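Local structure of extracellular solute-binding protein, family 5 (Chelativorans sp., 6WM6) at residues L328-A333 against E378-I383; R370-G375 against L517-A522. The protein binds EDTA in the periplasm, probably as the solute-binding component of an ABC transporter that takes up aminopolycarboxylates. One frame throughout, in Å; residues are numbered along the deposited sequence.

How the interactions relate
Both interactions lie on the same side of the chain's centre, about 10 Å apart between their own centres, and they share a neighbourhood: the loop R370-G375 of interaction 2 hydrogen-bonds through G373 to L328 and A333 of interaction 1. Interaction 1 joins the last turn of helix 321-330 to helix 377-386 farther from the chain's centre; it is mostly buried, apolar and made largely by small side chains, with K379 and a water at its exposed margin. Interaction 2 ties the loop leading into helix 377-386 to the C-terminal end of helix 504-521. Also largely buried, it relies instead on directed bonds, a salt bridge and a tyrosine hydroxyl on a backbone carbonyl.

Interaction 1: L328-A333 against E378-I383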
loop_
_atom_site.group_PDB
_atom_site.type_symbol
_atom_site.label_atom_id
_atom_site.label_comp_id
_atom_site.label_asym_id
_atom_site.label_seq_id
_atom_site.Cartn_x
_atom_site.Cartn_y
_atom_site.Cartn_z
ATOM N N LEU A 328 -23.997 4.220 -9.825
ATOM C CA LEU A 328 -23.620 3.826 -8.467
ATOM C C LEU A 328 -24.831 3.407 -7.645
ATOM O O LEU A 328 -24.726 2.503 -6.806
ATOM C CB LEU A 328 -22.864 4.942 -7.762
ATOM C CG LEU A 328 -21.527 5.360 -8.391
ATOM C CD1 LEU A 328 -20.799 6.305 -7.459
ATOM C CD2 LEU A 328 -20.711 4.149 -8.746
ATOM N N THR A 329 -25.991 4.016 -7.891
ATOM C CA THR A 329 -27.205 3.661 -7.163
ATOM C C THR A 329 -27.714 2.284 -7.575
ATOM O O THR A 329 -28.207 1.523 -6.730
ATOM C CB THR A 329 -28.245 4.745 -7.413
ATOM O OG1 THR A 329 -27.769 5.994 -6.904
ATOM C CG2 THR A 329 -29.586 4.433 -6.730
ATOM N N ALA A 330 -27.590 1.939 -8.854
ATOM C CA ALA A 330 -28.031 0.642 -9.344
ATOM C C ALA A 330 -27.131 -0.498 -8.887
ATOM O O ALA A 330 -27.591 -1.645 -8.755
ATOM C CB ALA A 330 -28.077 0.674 -10.870
ATOM N N ILE A 331 -25.845 -0.236 -8.658
ATOM C CA ILE A 331 -24.956 -1.295 -8.185
ATOM C C ILE A 331 -25.451 -1.799 -6.841
ATOM O O ILE A 331 -25.775 -1.019 -5.938
ATOM C CB ILE A 331 -23.510 -0.775 -8.133
ATOM C CG1 ILE A 331 -22.987 -0.598 -9.541
ATOM C CG2 ILE A 331 -22.629 -1.702 -7.315
ATOM C CD1 ILE A 331 -21.641 0.110 -9.625
ATOM N N ASP A 332 -25.505 -3.128 -6.695
ATOM C CA ASP A 332 -25.943 -3.773 -5.452
ATOM C C ASP A 332 -24.698 -4.246 -4.718
ATOM O O ASP A 332 -24.168 -5.321 -5.009
ATOM C CB ASP A 332 -26.864 -4.946 -5.788
ATOM C CG ASP A 332 -27.493 -5.588 -4.559
ATOM O OD1 ASP A 332 -26.932 -5.479 -3.451
ATOM O OD2 ASP A 332 -28.558 -6.221 -4.725
ATOM N N ALA A 333 -24.217 -3.434 -3.771
ATOM C CA ALA A 333 -22.973 -3.758 -3.078
ATOM C C ALA A 333 -23.134 -4.965 -2.169
ATOM O O ALA A 333 -22.175 -5.728 -1.996
ATOM C CB ALA A 333 -22.475 -2.550 -2.278
ATOM N N GLU A 378 -35.066 1.482 -9.480
ATOM C CA GLU A 378 -36.082 2.506 -9.702
ATOM C C GLU A 378 -35.559 3.892 -9.343
ATOM O O GLU A 378 -35.822 4.866 -10.055
ATOM C CB GLU A 378 -37.369 2.160 -8.961
ATOM C CG GLU A 378 -38.099 0.945 -9.548
ATOM C CD GLU A 378 -38.317 1.050 -11.053
ATOM O OE1 GLU A 378 -38.766 2.120 -11.520
ATOM O OE2 GLU A 378 -38.017 0.068 -11.770
ATOM N N LYS A 379 -34.768 3.998 -8.270
ATOM C CA LYS A 379 -34.170 5.293 -7.955
ATOM C C LYS A 379 -33.165 5.700 -9.030
ATOM O O LYS A 379 -33.130 6.871 -9.443
ATOM C CB LYS A 379 -33.516 5.251 -6.572
ATOM C CG LYS A 379 -32.913 6.570 -6.141
ATOM C CD LYS A 379 -32.355 6.499 -4.725
ATOM C CE LYS A 379 -32.281 7.875 -4.077
ATOM N NZ LYS A 379 -31.336 8.797 -4.767
ATOM N N ALA A 380 -32.335 4.749 -9.485
ATOM C CA ALA A 380 -31.377 5.046 -10.540
ATOM C C ALA A 380 -32.079 5.523 -11.807
ATOM O O ALA A 380 -31.632 6.487 -12.456
ATOM C CB ALA A 380 -30.547 3.800 -10.830
ATOM N N LYS A 381 -33.179 4.859 -12.192
ATOM C CA LYS A 381 -33.927 5.297 -13.368
ATOM C C LYS A 381 -34.477 6.698 -13.163
ATOM O O LYS A 381 -34.510 7.495 -14.105
ATOM C CB LYS A 381 -35.061 4.317 -13.662
ATOM C CG LYS A 381 -34.627 3.028 -14.305
ATOM C CD LYS A 381 -35.835 2.108 -14.498
ATOM C CE LYS A 381 -35.487 0.838 -15.254
ATOM N NZ LYS A 381 -36.672 -0.064 -15.340
ATOM N N GLY A 382 -34.909 7.017 -11.941
ATOM C CA GLY A 382 -35.388 8.360 -11.660
ATOM C C GLY A 382 -34.307 9.407 -11.826
ATOM O O GLY A 382 -34.541 10.476 -12.388
ATOM N N ILE A 383 -33.098 9.114 -11.337
ATOM C CA ILE A 383 -31.974 10.028 -11.519
ATOM C C ILE A 383 -31.757 10.295 -13.001
ATOM O O ILE A 383 -31.541 11.438 -13.424
ATOM C CB ILE A 383 -30.708 9.444 -10.852
ATOM C CG1 ILE A 383 -30.895 9.415 -9.326
ATOM C CG2 ILE A 383 -29.489 10.253 -11.221
ATOM C CD1 ILE A 383 -29.857 8.567 -8.597
HETATM O O HOH W 1 -28.672 7.807 -5.062
#
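T329, near the end of helix 321-330, makes the largest contribution to this contact, and its two branches meet different residues of helix 377-386. OG1 lies beside the backbone N (chi1 -62°), which puts CG2 anti to it, and the methyl reaches the turn that holds K379 and A380. It lies 3.9 Å from the backbone N of A380 and 4.0 Å from CD of K379, whose aliphatic chain crosses the threonine at about a right angle. OG1, the other branch, comes tip to tip with the I383 side chain, at 3.7 Å from CD1. A380 is the second main contributor: its methyl CB packs 4.0 Å from CB of A330. This is helix-to-helix packing within the family 5 solute-binding fold, closest at T329 and A380, whose CA atoms are 5.5 Å apart. L432 touches both alanines from a neighbouring loop.

No direct hydrogen bond joins the two segments. T329 OG1 is paired with the K325 carbonyl of its own helix and accepts from a water at 2.7 Å; that water accepts in turn from K379 NZ, 2.9 Å away. The contact therefore rests on van der Waals packing of methyls and a lysine's methylenes, and its polar link passes through a water.

Interaction 2: R370-G375 against L517-A522; sequences RGYGTG and LAMDYA
Charge pairing joins the R370 side chain to D520 near the end of helix 504-521. NE and NH2 of the guanidinium both donate to one carboxylate oxygen: NE lies 2.7 Å from D520 OD1 and NH2 lies 3.0 Å from that same OD1. The oxygen sits almost in the guanidinium plane, yet the nitrogens approach it from out of the carboxylate plane, the two groups being turned 38° apart. E516 forms a second salt bridge with NH2, and NH1 is bonded to the R366 carbonyl, so the guanidinium is fixed on several sides. An alanine here, lacking the guanidinium and with it both bonds to D520 OD1, would probably loosen the hold of this loop on helix 504-521.

The backbone behind these side chains turns sharply: a Schellman motif at G371 ends helix 366-369, and a type II beta turn from G371 to T374 follows, its T374 OG1 donating to the G371 carbonyl. This turn presents Y372 to helix 504-521.

A neutral hydrogen bond comes from the tyrosine, OH donating to M519 O at 2.8 Å, in the carbonyl plane and at the ring edge.

Apolar contacts lie beside these bonds. M519 CB lies over one face of the guanidinium, 3.7 Å from R370 CD, while M519 CE, curled back by its bent chain, reaches Y372 CD2 at 3.8 Å. R370 CB covers one face of the tyrosine ring above its centre, and A522 CB approaches the hydroxyl end obliquely.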
loop_
_atom_site.group_PDB
_atom_site.type_symbol
_atom_site.label_atom_id
_atom_site.label_comp_id
_atom_site.label_asym_id
_atom_site.label_seq_id
_atom_site.Cartn_x
_atom_site.Cartn_y
_atom_site.Cartn_z
ATOM N N ARG A 370 -25.721 8.122 0.510
ATOM C CA ARG A 370 -26.120 8.751 -0.744
ATOM C C ARG A 370 -26.902 7.821 -1.638
ATOM O O ARG A 370 -27.247 8.209 -2.757
ATOM C CB ARG A 370 -24.861 9.254 -1.463
ATOM C CG ARG A 370 -24.300 10.492 -0.786
ATOM C CD ARG A 370 -22.804 10.730 -1.056
ATOM N NE ARG A 370 -22.422 11.964 -0.377
ATOM C CZ ARG A 370 -22.228 12.080 0.934
ATOM N NH1 ARG A 370 -22.255 11.006 1.711
ATOM N NH2 ARG A 370 -21.984 13.276 1.446
ATOM N N GLY A 371 -27.213 6.620 -1.169
ATOM C CA GLY A 371 -27.915 5.632 -1.957
ATOM C C GLY A 371 -27.039 4.831 -2.878
ATOM O O GLY A 371 -27.544 3.955 -3.598
ATOM N N TYR A 372 -25.739 5.098 -2.902
ATOM C CA TYR A 372 -24.860 4.324 -3.761
ATOM C C TYR A 372 -24.745 2.906 -3.216
ATOM O O TYR A 372 -24.661 2.690 -1.999
ATOM C CB TYR A 372 -23.464 4.938 -3.832
ATOM C CG TYR A 372 -23.352 6.410 -4.193
ATOM C CD1 TYR A 372 -24.371 7.101 -4.853
ATOM C CD2 TYR A 372 -22.201 7.110 -3.873
ATOM C CE1 TYR A 372 -24.234 8.452 -5.153
ATOM C CE2 TYR A 372 -22.054 8.440 -4.168
ATOM C CZ TYR A 372 -23.066 9.108 -4.812
ATOM O OH TYR A 372 -22.913 10.459 -5.070
ATOM N N GLY A 373 -24.718 1.933 -4.108
ATOM C CA GLY A 373 -24.550 0.542 -3.699
ATOM C C GLY A 373 -25.797 -0.113 -3.147
ATOM O O GLY A 373 -25.715 -1.241 -2.659
ATOM N N THR A 374 -26.951 0.543 -3.223
ATOM C CA THR A 374 -28.184 0.007 -2.642
ATOM C C THR A 374 -28.964 -0.880 -3.603
ATOM O O THR A 374 -29.997 -1.440 -3.206
ATOM C CB THR A 374 -29.081 1.131 -2.111
ATOM O OG1 THR A 374 -29.473 2.009 -3.176
ATOM C CG2 THR A 374 -28.379 1.922 -1.026
ATOM N N GLY A 375 -28.521 -1.027 -4.847
ATOM C CA GLY A 375 -29.207 -1.890 -5.791
ATOM C C GLY A 375 -30.571 -1.375 -6.179
ATOM O O GLY A 375 -31.461 -2.177 -6.501
ATOM N N LEU A 517 -17.637 15.456 0.380
ATOM C CA LEU A 517 -17.640 16.127 -0.925
ATOM C C LEU A 517 -17.175 15.184 -2.024
ATOM O O LEU A 517 -17.688 15.224 -3.143
ATOM C CB LEU A 517 -16.760 17.367 -0.865
ATOM C CG LEU A 517 -17.246 18.493 0.047
ATOM C CD1 LEU A 517 -16.194 19.586 0.161
ATOM C CD2 LEU A 517 -18.571 19.077 -0.440
ATOM N N ALA A 518 -16.180 14.355 -1.755
ATOM C CA ALA A 518 -15.710 13.418 -2.764
ATOM C C ALA A 518 -16.806 12.424 -3.125
ATOM O O ALA A 518 -16.982 12.079 -4.293
ATOM C CB ALA A 518 -14.468 12.704 -2.253
ATOM N N MET A 519 -17.565 11.949 -2.139
ATOM C CA MET A 519 -18.663 11.052 -2.438
ATOM C C MET A 519 -19.799 11.761 -3.160
ATOM O O MET A 519 -20.436 11.143 -4.025
ATOM C CB MET A 519 -19.129 10.383 -1.160
ATOM C CG MET A 519 -18.064 9.458 -0.572
ATOM S SD MET A 519 -17.353 8.270 -1.760
ATOM C CE MET A 519 -18.862 7.450 -2.092
ATOM N N ASP A 520 -20.042 13.039 -2.869
ATOM C CA ASP A 520 -21.030 13.794 -3.620
ATOM C C ASP A 520 -20.711 13.779 -5.115
ATOM O O ASP A 520 -21.617 13.771 -5.961
ATOM C CB ASP A 520 -21.064 15.260 -3.151
ATOM C CG ASP A 520 -21.682 15.452 -1.784
ATOM O OD1 ASP A 520 -22.385 14.556 -1.269
ATOM O OD2 ASP A 520 -21.452 16.558 -1.228
ATOM N N TYR A 521 -19.412 13.812 -5.476
ATOM C CA TYR A 521 -19.001 13.935 -6.873
ATOM C C TYR A 521 -19.136 12.618 -7.632
ATOM O O TYR A 521 -19.193 12.632 -8.865
ATOM C CB TYR A 521 -17.548 14.434 -6.899
ATOM C CG TYR A 521 -17.010 14.835 -8.239
ATOM C CD1 TYR A 521 -17.511 15.949 -8.904
ATOM C CD2 TYR A 521 -15.987 14.116 -8.845
ATOM C CE1 TYR A 521 -17.007 16.324 -10.165
ATOM C CE2 TYR A 521 -15.482 14.486 -10.074
ATOM C CZ TYR A 521 -15.983 15.574 -10.719
ATOM O OH TYR A 521 -15.474 15.926 -11.963
ATOM N N ALA A 522 -19.160 11.486 -6.924
ATOM C CA ALA A 522 -19.489 10.187 -7.502
ATOM C C ALA A 522 -18.535 9.757 -8.613
ATOM O O ALA A 522 -18.944 9.139 -9.598
ATOM C CB ALA A 522 -20.944 10.145 -7.982
#